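Long-range contacts in hypothetical protein, IPT/TIG domain protein (Bacteroides ovatus, PDB 4HW6), which is of unknown function but probably acts as an auxiliary nutrient-binding, perhaps carbohydrate-binding, protein that joins an IPT/TIG domain to a six-bladed beta-propeller: residues Ser10-Asn15 with Asn42-Asp46; Val127-Phe132 with Gln172-Ile176; Lys241-Arg246 with Leu262-Glu266; Thr378-Asn384 with Leu395-Phe401. All blocks are in the same frame, centred on the assembly; numbering follows the deposited sequence.

Contact 1: residues Ser10-Asn15 with Asn42-Asp46; sequences SGTPFN and NFGND
Side-chain amides can stand in for backbone pairing where two loops meet, and here two asparagines do so. Ser10-Asn15, extended, and Asn42-Asp46 run 140° apart, with CA atoms 3.9 Å apart at Phe14 and Gly44 and 4.9 Å at Ser10 and Asn45. Asn42 has positive phi (72°/40°) and a t chi1 (-159°), which carries its amide to the backbone of Asn15: Asn15 N donates to Asn42 OD1 (2.7 Å), and Asn42 ND2 donates to Asn15 O (2.8 Å). Asn45, in the p rotamer, points toward the other loop, and its ND2 donates to Gly11 O (3.1 Å). Phe14 is t with chi2 72°; its ring edge meets Asn42 O (CD1 to O 3.3 Å), and the ring also touches Ile20, Val86 and Leu94. Gly44 (phi 79°) lies close under Phe14, its CA 3.6 Å from Phe14 N. Water 1 joins Thr12 O (2.7 Å) to Gly44 N (2.9 Å), water 2 joins Pro13 O (3.0 Å) to Asn42 OD1 (2.8 Å), and water 3 accepts from Phe14 N (2.7 Å) and Asn45 N (3.0 Å). An N-terminal arm thus lies across the loop between strands 35-41 and 50-54 of an immunoglobulin-like IPT/TIG domain.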
loop_
_atom_site.group_PDB
_atom_site.type_symbol
_atom_site.label_atom_id
_atom_site.label_comp_id
_atom_site.label_asym_id
_atom_site.label_seq_id
_atom_site.Cartn_x
_atom_site.Cartn_y
_atom_site.Cartn_z
ATOM N N SER A 10 -43.932 -15.004 12.662
ATOM C CA SER A 10 -44.028 -16.146 11.707
ATOM C C SER A 10 -44.921 -15.794 10.506
ATOM O O SER A 10 -45.389 -14.661 10.377
ATOM C CB SER A 10 -44.532 -17.408 12.432
ATOM O OG SER A 10 -45.863 -17.264 12.898
ATOM N N GLY A 11 -45.132 -16.774 9.629
ATOM C CA GLY A 11 -45.926 -16.609 8.410
ATOM C C GLY A 11 -46.196 -17.965 7.772
ATOM O O GLY A 11 -46.393 -18.949 8.474
ATOM N N THR A 12 -46.183 -18.019 6.443
ATOM C CA THR A 12 -46.433 -19.267 5.700
ATOM C C THR A 12 -45.309 -20.306 5.892
ATOM O O THR A 12 -44.130 -19.956 5.815
ATOM C CB THR A 12 -46.550 -19.004 4.181
ATOM O OG1 THR A 12 -47.150 -17.722 3.954
ATOM C CG2 THR A 12 -47.381 -20.095 3.505
ATOM N N PRO A 13 -45.672 -21.583 6.147
ATOM C CA PRO A 13 -44.664 -22.655 6.209
ATOM C C PRO A 13 -43.973 -22.880 4.856
ATOM O O PRO A 13 -44.590 -22.690 3.801
ATOM C CB PRO A 13 -45.478 -23.899 6.610
ATOM C CG PRO A 13 -46.751 -23.382 7.177
ATOM C CD PRO A 13 -47.020 -22.074 6.498
ATOM N N PHE A 14 -42.698 -23.265 4.895
ATOM C CA PHE A 14 -41.932 -23.547 3.682
ATOM C C PHE A 14 -42.603 -24.651 2.848
ATOM O O PHE A 14 -43.027 -25.666 3.388
ATOM C CB PHE A 14 -40.502 -23.958 4.054
ATOM C CG PHE A 14 -39.671 -24.376 2.881
ATOM C CD1 PHE A 14 -39.225 -23.439 1.965
ATOM C CD2 PHE A 14 -39.343 -25.712 2.688
ATOM C CE1 PHE A 14 -38.464 -23.828 0.876
ATOM C CE2 PHE A 14 -38.584 -26.105 1.602
ATOM C CZ PHE A 14 -38.145 -25.160 0.694
ATOM N N ASN A 15 -42.722 -24.423 1.540
ATOM C CA ASN A 15 -43.293 -25.405 0.618
ATOM C C ASN A 15 -42.169 -25.971 -0.247
ATOM O O ASN A 15 -41.629 -25.257 -1.099
ATOM C CB ASN A 15 -44.365 -24.765 -0.269
ATOM C CG ASN A 15 -45.087 -25.781 -1.150
ATOM O OD1 ASN A 15 -44.584 -26.884 -1.411
ATOM N ND2 ASN A 15 -46.281 -25.414 -1.609
ATOM N N ASN A 42 -41.599 -17.948 -0.187
ATOM C CA ASN A 42 -41.235 -19.302 0.252
ATOM C C ASN A 42 -39.984 -19.346 1.130
ATOM O O ASN A 42 -39.160 -20.250 1.013
ATOM C CB ASN A 42 -41.117 -20.257 -0.955
ATOM C CG ASN A 42 -41.262 -21.727 -0.571
ATOM O OD1 ASN A 42 -41.926 -22.070 0.410
ATOM N ND2 ASN A 42 -40.644 -22.600 -1.353
ATOM N N PHE A 43 -39.865 -18.360 2.019
ATOM C CA PHE A 43 -38.767 -18.290 2.986
ATOM C C PHE A 43 -39.042 -19.152 4.222
ATOM O O PHE A 43 -38.136 -19.393 5.034
ATOM C CB PHE A 43 -38.533 -16.847 3.464
ATOM C CG PHE A 43 -38.116 -15.866 2.384
ATOM C CD1 PHE A 43 -37.730 -16.270 1.119
ATOM C CD2 PHE A 43 -38.105 -14.508 2.668
ATOM C CE1 PHE A 43 -37.348 -15.347 0.162
ATOM C CE2 PHE A 43 -37.718 -13.575 1.716
ATOM C CZ PHE A 43 -37.350 -13.994 0.451
ATOM N N GLY A 44 -40.288 -19.586 4.373
ATOM C CA GLY A 44 -40.697 -20.393 5.518
ATOM C C GLY A 44 -40.909 -19.511 6.732
ATOM O O GLY A 44 -40.850 -18.288 6.630
ATOM N N ASN A 45 -41.167 -20.134 7.877
ATOM C CA ASN A 45 -41.443 -19.399 9.117
ATOM C C ASN A 45 -40.559 -19.845 10.282
ATOM O O ASN A 45 -40.931 -19.691 11.443
ATOM C CB ASN A 45 -42.926 -19.526 9.490
ATOM C CG ASN A 45 -43.343 -20.958 9.791
ATOM O OD1 ASN A 45 -42.511 -21.807 10.100
ATOM N ND2 ASN A 45 -44.639 -21.230 9.698
ATOM N N ASP A 46 -39.390 -20.388 9.961
ATOM C CA ASP A 46 -38.449 -20.885 10.960
ATOM C C ASP A 46 -37.080 -20.246 10.737
ATOM O O ASP A 46 -36.412 -20.531 9.738
ATOM C CB ASP A 46 -38.359 -22.413 10.868
ATOM C CG ASP A 46 -37.605 -23.036 12.031
ATOM O OD1 ASP A 46 -36.833 -22.320 12.709
ATOM O OD2 ASP A 46 -37.781 -24.253 12.256
HETATM O O HOH W 1 -43.045 -19.453 3.364
HETATM O O HOH W 2 -44.451 -21.138 1.212
HETATM O O HOH W 3 -41.269 -23.065 7.228
#

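Contact 2: residues Val127-Phe132 with Gln172-Ile176; sequences VLAGPF and QYVDI
Phe132 and Val174 form the apolar centre, CD1 of Phe132 lying 3.8 Å from CG2 of Val174. Phe132 (chi1 -83°) offers a ring face to Gln172, whose CA sits 3.6 Å from the ring centroid in a CH-pi contact. Tyr173, chi1 t, lays its own ring face against Gly130, CE1 to C 3.4 Å. Ala129 CB reaches Ile176 CG1 at 4.4 Å. Outward lies the antiparallel backbone: Gly130 and Val174 form a hydrogen-bonded pair (Gly130 N to Val174 O 3.2 Å, Val174 N to Gly130 O 2.7 Å), Pro131 and Tyr173 a non-hydrogen-bonded one with CA atoms 4.2 Å apart. Phe132 N then donates to Gln172 O (3.0 Å). Gln172, at phi/psi 51°/56°, opens a G1 beta bulge against strand 164-168, and its NE2 turns to Phe169 O. Short strand 130-131 is thereby the outermost member of a propeller blade, beside strand 173-177, while Phe132 stacks edge-to-face on Phe114 and touches Leu115 of strand 109-115 in the adjacent blade.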
loop_
_atom_site.group_PDB
_atom_site.type_symbol
_atom_site.label_atom_id
_atom_site.label_comp_id
_atom_site.label_asym_id
_atom_site.label_seq_id
_atom_site.Cartn_x
_atom_site.Cartn_y
_atom_site.Cartn_z
ATOM N N VAL A 127 13.122 -5.110 20.091
ATOM C CA VAL A 127 13.438 -5.393 18.710
ATOM C C VAL A 127 13.838 -6.873 18.579
ATOM O O VAL A 127 14.833 -7.317 19.145
ATOM C CB VAL A 127 14.527 -4.455 18.174
ATOM C CG1 VAL A 127 14.994 -4.892 16.792
ATOM C CG2 VAL A 127 14.035 -3.009 18.163
ATOM N N LEU A 128 13.035 -7.635 17.848
ATOM C CA LEU A 128 13.281 -9.056 17.637
ATOM C C LEU A 128 12.537 -9.601 16.433
ATOM O O LEU A 128 11.501 -9.064 16.024
ATOM C CB LEU A 128 12.865 -9.894 18.834
ATOM C CG LEU A 128 11.375 -9.979 19.191
ATOM C CD1 LEU A 128 11.073 -11.251 19.967
ATOM C CD2 LEU A 128 10.972 -8.789 20.017
ATOM N N ALA A 129 13.100 -10.676 15.880
ATOM C CA ALA A 129 12.414 -11.494 14.892
ATOM C C ALA A 129 11.358 -12.313 15.632
ATOM O O ALA A 129 11.605 -12.848 16.714
ATOM C CB ALA A 129 13.397 -12.428 14.198
ATOM N N GLY A 130 10.179 -12.401 15.046
ATOM C CA GLY A 130 9.138 -13.230 15.591
ATOM C C GLY A 130 7.884 -13.294 14.727
ATOM O O GLY A 130 7.802 -12.644 13.684
ATOM N N PRO A 131 6.897 -14.064 15.193
ATOM C CA PRO A 131 5.572 -14.151 14.585
ATOM C C PRO A 131 4.916 -12.795 14.473
ATOM O O PRO A 131 5.223 -11.897 15.262
ATOM C CB PRO A 131 4.773 -15.023 15.570
ATOM C CG PRO A 131 5.791 -15.781 16.346
ATOM C CD PRO A 131 7.011 -14.906 16.398
ATOM N N PHE A 132 3.984 -12.662 13.530
ATOM C CA PHE A 132 3.207 -11.435 13.362
ATOM C C PHE A 132 2.667 -10.902 14.701
ATOM O O PHE A 132 2.701 -9.700 14.948
ATOM C CB PHE A 132 2.009 -11.672 12.414
ATOM C CG PHE A 132 2.333 -11.581 10.938
ATOM C CD1 PHE A 132 3.641 -11.608 10.455
ATOM C CD2 PHE A 132 1.298 -11.478 10.020
ATOM C CE1 PHE A 132 3.897 -11.520 9.095
ATOM C CE2 PHE A 132 1.559 -11.388 8.673
ATOM C CZ PHE A 132 2.855 -11.413 8.208
ATOM N N GLN A 172 3.721 -16.066 8.378
ATOM C CA GLN A 172 3.257 -15.069 9.335
ATOM C C GLN A 172 4.382 -14.751 10.333
ATOM O O GLN A 172 4.219 -14.863 11.543
ATOM C CB GLN A 172 1.991 -15.565 10.029
ATOM C CG GLN A 172 0.863 -15.895 9.061
ATOM C CD GLN A 172 0.058 -14.670 8.682
ATOM O OE1 GLN A 172 -0.631 -14.098 9.525
ATOM N NE2 GLN A 172 0.120 -14.271 7.408
ATOM N N TYR A 173 5.527 -14.346 9.785
ATOM C CA TYR A 173 6.742 -14.117 10.568
ATOM C C TYR A 173 7.427 -12.854 10.081
ATOM O O TYR A 173 7.412 -12.574 8.886
ATOM C CB TYR A 173 7.678 -15.307 10.397
ATOM C CG TYR A 173 8.785 -15.371 11.423
ATOM C CD1 TYR A 173 8.569 -15.975 12.653
ATOM C CD2 TYR A 173 10.058 -14.840 11.160
ATOM C CE1 TYR A 173 9.583 -16.065 13.603
ATOM C CE2 TYR A 173 11.074 -14.932 12.112
ATOM C CZ TYR A 173 10.823 -15.533 13.324
ATOM O OH TYR A 173 11.809 -15.606 14.279
ATOM N N VAL A 174 7.996 -12.082 11.007
ATOM C CA VAL A 174 8.755 -10.878 10.655
ATOM C C VAL A 174 10.201 -11.073 11.080
ATOM O O VAL A 174 10.526 -10.945 12.249
ATOM C CB VAL A 174 8.217 -9.574 11.285
ATOM C CG1 VAL A 174 8.954 -8.368 10.688
ATOM C CG2 VAL A 174 6.701 -9.431 11.066
ATOM N N ASP A 175 11.061 -11.377 10.108
ATOM C CA ASP A 175 12.454 -11.671 10.382
ATOM C C ASP A 175 13.290 -10.401 10.348
ATOM O O ASP A 175 12.856 -9.344 9.900
ATOM C CB ASP A 175 12.992 -12.659 9.342
ATOM C CG ASP A 175 14.100 -13.557 9.881
ATOM O OD1 ASP A 175 14.539 -13.415 11.048
ATOM O OD2 ASP A 175 14.532 -14.432 9.107
ATOM N N ILE A 176 14.495 -10.526 10.868
ATOM C CA ILE A 176 15.560 -9.528 10.718
ATOM C C ILE A 176 16.591 -10.107 9.763
ATOM O O ILE A 176 17.108 -11.222 9.977
ATOM C CB ILE A 176 16.263 -9.242 12.057
ATOM C CG1 ILE A 176 15.268 -8.605 13.040
ATOM C CG2 ILE A 176 17.493 -8.323 11.831
ATOM C CD1 ILE A 176 15.785 -8.456 14.457
#

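Contact 3: residues Lys241-Arg246 with Leu262-Glu266; sequences KIYYTR and LTEEE
Two salt bridges show how strands that are not direct neighbours can still be tied together. CA atoms are 8.6 Å apart at Tyr243 and Glu266, 9.4 Å at Lys241 and Leu262 and 9.5 Å at Tyr244 and Glu264, so long side chains must span the gap. Lys241 (m, t, p, t) places NZ 2.7 Å from Glu266 OE2, an oxygen that is also hydrogen-bonded to Ser254 OG. Arg246 (m, t, m) sets NH2 2.9 Å from Glu264 OE2, which lies at the edge of the guanidinium. Strand 251-255 runs between the two segments in one antiparallel propeller blade, pairing with 242-244 on one hand and with 262-263 and 265-268 on the other; the chain turns corners at Glu264 and Glu266. Among the van der Waals contacts, Tyr243 CE2 meets Glu266 CD at 3.8 Å, and Tyr244 OH meets Leu262 CD2, also at 3.8 Å. Of the waters, water 4 lies 2.8 Å from Tyr244 OH and bonds weakly to Thr263 O (3.2 Å), while water 5 accepts from Arg246 NH1 (3.0 Å) and donates to Glu264 OE2 (2.7 Å).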
loop_
_atom_site.group_PDB
_atom_site.type_symbol
_atom_site.label_atom_id
_atom_site.label_comp_id
_atom_site.label_asym_id
_atom_site.label_seq_id
_atom_site.Cartn_x
_atom_site.Cartn_y
_atom_site.Cartn_z
ATOM N N LYS A 241 18.395 -0.872 -15.806
ATOM C CA LYS A 241 19.465 -0.132 -15.163
ATOM C C LYS A 241 19.027 0.363 -13.814
ATOM O O LYS A 241 17.847 0.649 -13.592
ATOM C CB LYS A 241 19.931 1.047 -16.044
ATOM C CG LYS A 241 20.657 0.566 -17.288
ATOM C CD LYS A 241 20.755 1.584 -18.424
ATOM C CE LYS A 241 21.154 2.963 -17.991
ATOM N NZ LYS A 241 21.564 3.804 -19.179
ATOM N N ILE A 242 20.004 0.468 -12.915
ATOM C CA ILE A 242 19.794 1.011 -11.588
ATOM C C ILE A 242 20.165 2.478 -11.566
ATOM O O ILE A 242 21.321 2.843 -11.745
ATOM C CB ILE A 242 20.602 0.254 -10.505
ATOM C CG1 ILE A 242 20.237 -1.228 -10.501
ATOM C CG2 ILE A 242 20.350 0.855 -9.129
ATOM C CD1 ILE A 242 21.254 -2.088 -9.748
ATOM N N TYR A 243 19.167 3.326 -11.400
ATOM C CA TYR A 243 19.364 4.768 -11.366
ATOM C C TYR A 243 19.499 5.242 -9.936
ATOM O O TYR A 243 18.714 4.860 -9.068
ATOM C CB TYR A 243 18.222 5.510 -12.093
ATOM C CG TYR A 243 18.187 5.258 -13.607
ATOM C CD1 TYR A 243 17.708 4.045 -14.135
ATOM C CD2 TYR A 243 18.611 6.238 -14.512
ATOM C CE1 TYR A 243 17.662 3.818 -15.509
ATOM C CE2 TYR A 243 18.583 6.012 -15.898
ATOM C CZ TYR A 243 18.088 4.801 -16.384
ATOM O OH TYR A 243 18.059 4.565 -17.746
ATOM N N TYR A 244 20.510 6.082 -9.681
ATOM C CA TYR A 244 20.785 6.537 -8.332
ATOM C C TYR A 244 21.296 7.965 -8.261
ATOM O O TYR A 244 21.641 8.560 -9.281
ATOM C CB TYR A 244 21.746 5.587 -7.623
ATOM C CG TYR A 244 23.154 5.486 -8.195
ATOM C CD1 TYR A 244 23.438 4.689 -9.311
ATOM C CD2 TYR A 244 24.214 6.165 -7.605
ATOM C CE1 TYR A 244 24.732 4.572 -9.796
ATOM C CE2 TYR A 244 25.508 6.058 -8.096
ATOM C CZ TYR A 244 25.771 5.247 -9.174
ATOM O OH TYR A 244 27.058 5.147 -9.678
ATOM N N THR A 245 21.296 8.511 -7.038
ATOM C CA THR A 245 21.926 9.778 -6.748
ATOM C C THR A 245 22.972 9.595 -5.650
ATOM O O THR A 245 22.915 8.627 -4.877
ATOM C CB THR A 245 20.918 10.875 -6.286
ATOM O OG1 THR A 245 20.375 10.538 -5.001
ATOM C CG2 THR A 245 19.780 11.059 -7.278
ATOM N N ARG A 246 23.941 10.507 -5.647
ATOM C CA ARG A 246 24.977 10.622 -4.619
ATOM C C ARG A 246 25.008 12.032 -4.044
ATOM O O ARG A 246 24.935 13.020 -4.768
ATOM C CB ARG A 246 26.354 10.369 -5.223
ATOM C CG ARG A 246 26.593 8.948 -5.704
ATOM C CD ARG A 246 27.959 8.844 -6.338
ATOM N NE ARG A 246 28.018 9.673 -7.542
ATOM C CZ ARG A 246 29.110 10.057 -8.191
ATOM N NH1 ARG A 246 30.329 9.731 -7.772
ATOM N NH2 ARG A 246 28.979 10.804 -9.282
ATOM N N LEU A 262 28.679 1.800 -16.083
ATOM C CA LEU A 262 28.373 2.926 -15.241
ATOM C C LEU A 262 28.234 4.173 -16.106
ATOM O O LEU A 262 29.076 4.426 -16.969
ATOM C CB LEU A 262 29.503 3.143 -14.250
ATOM C CG LEU A 262 29.573 2.110 -13.140
ATOM C CD1 LEU A 262 31.002 1.800 -12.702
ATOM C CD2 LEU A 262 28.722 2.584 -11.973
ATOM N N THR A 263 27.171 4.929 -15.875
ATOM C CA THR A 263 26.997 6.225 -16.516
ATOM C C THR A 263 26.915 7.224 -15.383
ATOM O O THR A 263 25.902 7.291 -14.692
ATOM C CB THR A 263 25.710 6.237 -17.357
ATOM O OG1 THR A 263 25.796 5.196 -18.344
ATOM C CG2 THR A 263 25.505 7.597 -18.054
ATOM N N GLU A 264 27.993 7.981 -15.178
ATOM C CA GLU A 264 28.025 8.900 -14.055
ATOM C C GLU A 264 26.951 9.978 -14.172
ATOM O O GLU A 264 26.308 10.314 -13.190
ATOM C CB GLU A 264 29.410 9.544 -13.917
ATOM C CG GLU A 264 29.512 10.376 -12.661
ATOM C CD GLU A 264 30.914 10.834 -12.316
ATOM O OE1 GLU A 264 31.837 10.637 -13.138
ATOM O OE2 GLU A 264 31.072 11.435 -11.218
ATOM N N GLU A 265 26.788 10.552 -15.362
ATOM C CA GLU A 265 25.850 11.638 -15.557
ATOM C C GLU A 265 24.801 11.261 -16.602
ATOM O O GLU A 265 24.945 11.601 -17.785
ATOM C CB GLU A 265 26.627 12.883 -15.987
ATOM C CG GLU A 265 25.811 14.166 -15.920
ATOM C CD GLU A 265 26.614 15.364 -16.381
ATOM O OE1 GLU A 265 27.659 15.656 -15.766
ATOM O OE2 GLU A 265 26.199 16.016 -17.352
ATOM N N GLU A 266 23.753 10.548 -16.183
ATOM C CA GLU A 266 22.588 10.323 -17.066
ATOM C C GLU A 266 21.973 11.680 -17.390
ATOM O O GLU A 266 21.645 11.948 -18.539
ATOM C CB GLU A 266 21.548 9.400 -16.431
ATOM C CG GLU A 266 21.988 7.936 -16.321
ATOM C CD GLU A 266 21.804 7.153 -17.605
ATOM O OE1 GLU A 266 21.317 7.733 -18.607
ATOM O OE2 GLU A 266 22.140 5.935 -17.623
HETATM O O HOH W 4 27.328 5.622 -12.383
HETATM O O HOH W 5 32.682 10.984 -9.044
#

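Contact 4: residues Thr378-Asn384 with Leu395-Phe401; sequences TYAGRGN and LRSQALF
The junction between two propeller blades is the setting: Thr378-Asn384 leaves the outer part of one blade, and Leu395-Phe401 leads toward strand 404-410 of the next. Three backbone bonds fix the fit: Gly381 N to Leu395 O (2.8 Å), Gly383 N to Ala399 O (2.9 Å) and Asn384 N to Ser397 O (2.9 Å). Glycine suits both positions, since Gly381 has phi/psi 113°/173° and a side chain on Gly383 would collide with Gln398; CA atoms of Gly383 and Gln398 are only 4.0 Å apart. Tyr379 and Ala380 form a classic beta bulge in strand 375-380, opposite Val367. Tyr379, chi1 t, receives Leu395 CD1 over its ring face, 3.8 Å from the centroid, and Ala380 CB touches Phe401 CE2 at 3.9 Å. Leu395 and Phe401 also reach Val111 of strand 109-115, the propeller's first strand, which closes the ring by joining the blade of 404-431. Arg396, m at chi1 to chi3, folds back so that a guanidinium face covers Thr378 CB, and NH1 bonds weakly to Thr378 O (3.1 Å). Arg396 NE donates to water 7 (2.7 Å), which lies 2.7 Å from Gly381 O; water 8 accepts from Arg382 N (2.9 Å) and Phe401 N (3.0 Å).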
loop_
_atom_site.group_PDB
_atom_site.type_symbol
_atom_site.label_atom_id
_atom_site.label_comp_id
_atom_site.label_asym_id
_atom_site.label_seq_id
_atom_site.Cartn_x
_atom_site.Cartn_y
_atom_site.Cartn_z
ATOM N N THR A 378 -4.825 15.098 0.008
ATOM C CA THR A 378 -4.454 14.309 1.177
ATOM C C THR A 378 -5.384 13.091 1.314
ATOM O O THR A 378 -6.591 13.230 1.311
ATOM C CB THR A 378 -4.423 15.195 2.428
ATOM O OG1 THR A 378 -3.395 16.191 2.233
ATOM C CG2 THR A 378 -4.100 14.348 3.697
ATOM N N TYR A 379 -4.806 11.899 1.346
ATOM C CA TYR A 379 -5.583 10.669 1.438
ATOM C C TYR A 379 -5.879 10.248 2.880
ATOM O O TYR A 379 -7.018 9.831 3.174
ATOM C CB TYR A 379 -4.829 9.565 0.715
ATOM C CG TYR A 379 -5.460 8.193 0.650
ATOM C CD1 TYR A 379 -6.714 7.970 0.034
ATOM C CD2 TYR A 379 -4.784 7.097 1.147
ATOM C CE1 TYR A 379 -7.249 6.686 -0.059
ATOM C CE2 TYR A 379 -5.311 5.820 1.062
ATOM C CZ TYR A 379 -6.534 5.616 0.478
ATOM O OH TYR A 379 -7.018 4.328 0.418
ATOM N N ALA A 380 -4.886 10.367 3.768
ATOM C CA ALA A 380 -5.037 9.930 5.157
ATOM C C ALA A 380 -4.152 10.724 6.115
ATOM O O ALA A 380 -3.033 11.115 5.751
ATOM C CB ALA A 380 -4.744 8.421 5.258
ATOM N N GLY A 381 -4.648 10.922 7.336
ATOM C CA GLY A 381 -3.890 11.570 8.410
ATOM C C GLY A 381 -4.470 12.899 8.808
ATOM O O GLY A 381 -5.413 13.385 8.171
ATOM N N ARG A 382 -3.905 13.468 9.871
ATOM C CA ARG A 382 -4.292 14.764 10.435
ATOM C C ARG A 382 -5.772 14.780 10.891
ATOM O O ARG A 382 -6.470 15.798 10.802
ATOM C CB ARG A 382 -3.986 15.893 9.445
ATOM C CG ARG A 382 -2.515 15.970 9.076
ATOM C CD ARG A 382 -2.271 17.049 8.057
ATOM N NE ARG A 382 -2.316 18.391 8.621
ATOM C CZ ARG A 382 -1.249 19.048 9.088
ATOM N NH1 ARG A 382 -0.066 18.450 9.147
ATOM N NH2 ARG A 382 -1.380 20.292 9.547
ATOM N N GLY A 383 -6.220 13.640 11.397
ATOM C CA GLY A 383 -7.556 13.518 11.974
ATOM C C GLY A 383 -7.674 14.157 13.344
ATOM O O GLY A 383 -6.692 14.614 13.928
ATOM N N ASN A 384 -8.898 14.221 13.859
ATOM C CA ASN A 384 -9.129 14.670 15.248
ATOM C C ASN A 384 -8.625 16.129 15.470
ATOM O O ASN A 384 -8.309 16.503 16.579
ATOM C CB ASN A 384 -8.451 13.681 16.257
ATOM C CG ASN A 384 -9.341 12.488 16.646
ATOM O OD1 ASN A 384 -9.197 11.346 16.136
ATOM N ND2 ASN A 384 -10.262 12.737 17.564
ATOM N N LEU A 395 -10.086 7.800 7.483
ATOM C CA LEU A 395 -8.827 8.322 6.918
ATOM C C LEU A 395 -8.506 9.760 7.277
ATOM O O LEU A 395 -7.350 10.069 7.583
ATOM C CB LEU A 395 -8.842 8.203 5.386
ATOM C CG LEU A 395 -8.945 6.790 4.824
ATOM C CD1 LEU A 395 -8.667 6.787 3.313
ATOM C CD2 LEU A 395 -8.013 5.820 5.524
ATOM N N ARG A 396 -9.507 10.635 7.187
ATOM C CA ARG A 396 -9.289 12.071 7.360
ATOM C C ARG A 396 -9.917 12.627 8.635
ATOM O O ARG A 396 -9.430 13.608 9.183
ATOM C CB ARG A 396 -9.809 12.840 6.136
ATOM C CG ARG A 396 -9.065 12.579 4.813
ATOM C CD ARG A 396 -7.679 13.146 4.786
ATOM N NE ARG A 396 -7.682 14.576 5.089
ATOM C CZ ARG A 396 -7.898 15.558 4.220
ATOM N NH1 ARG A 396 -8.165 15.320 2.927
ATOM N NH2 ARG A 396 -7.853 16.806 4.668
ATOM N N SER A 397 -10.987 12.018 9.122
ATOM C CA SER A 397 -11.666 12.573 10.310
ATOM C C SER A 397 -11.014 12.122 11.610
ATOM O O SER A 397 -11.097 12.824 12.622
ATOM C CB SER A 397 -13.155 12.220 10.305
ATOM O OG SER A 397 -13.355 10.820 10.331
ATOM N N GLN A 398 -10.341 10.984 11.588
ATOM C CA GLN A 398 -9.844 10.341 12.822
ATOM C C GLN A 398 -8.358 9.991 12.839
ATOM O O GLN A 398 -7.666 10.222 13.846
ATOM C CB GLN A 398 -10.646 9.069 13.107
ATOM C CG GLN A 398 -12.130 9.314 13.346
ATOM C CD GLN A 398 -12.915 8.038 13.627
ATOM O OE1 GLN A 398 -12.613 6.972 13.073
ATOM N NE2 GLN A 398 -13.922 8.137 14.492
ATOM N N ALA A 399 -7.875 9.404 11.758
ATOM C CA ALA A 399 -6.573 8.765 11.769
ATOM C C ALA A 399 -5.436 9.760 11.939
ATOM O O ALA A 399 -5.461 10.877 11.368
ATOM C CB ALA A 399 -6.352 7.966 10.514
ATOM N N LEU A 400 -4.435 9.313 12.700
ATOM C CA LEU A 400 -3.200 10.054 12.951
ATOM C C LEU A 400 -2.002 9.135 12.793
ATOM O O LEU A 400 -2.011 7.975 13.257
ATOM C CB LEU A 400 -3.187 10.669 14.356
ATOM C CG LEU A 400 -4.103 11.871 14.533
ATOM C CD1 LEU A 400 -4.310 12.199 16.016
ATOM C CD2 LEU A 400 -3.581 13.095 13.755
ATOM N N PHE A 401 -0.981 9.675 12.143
ATOM C CA PHE A 401 0.297 9.033 11.968
ATOM C C PHE A 401 1.351 9.888 12.661
ATOM O O PHE A 401 1.104 11.030 13.041
ATOM C CB PHE A 401 0.704 8.997 10.503
ATOM C CG PHE A 401 -0.242 8.215 9.607
ATOM C CD1 PHE A 401 -0.186 6.835 9.556
ATOM C CD2 PHE A 401 -1.139 8.877 8.789
ATOM C CE1 PHE A 401 -1.035 6.115 8.714
ATOM C CE2 PHE A 401 -1.981 8.167 7.947
ATOM C CZ PHE A 401 -1.925 6.783 7.915
HETATM O O HOH W 6 -7.373 16.638 -0.032
HETATM O O HOH W 7 -7.490 15.082 7.716
HETATM O O HOH W 8 -1.505 12.361 10.988
#

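In the fold
The four contacts follow one another along the chain without touching, and they divide by domain. Contact 1 belongs to the IPT/TIG domain and lies far from the rest: its centre is 73 Å from that of contact 3, on the opposite side of the chain's centre, and 48 Å from that of contact 4. The others share the propeller. Contacts 2 and 4 are the closest pair, with centres 28 Å and nearest atoms about 17 Å apart, and both abut strand 109-115, which belongs to the blade between them. Contact 3, 37 Å from contact 4 between centres, lies like contact 2 within a single blade, whereas contact 4 spans the junction of two. No substrate site is established to which these contacts could be related.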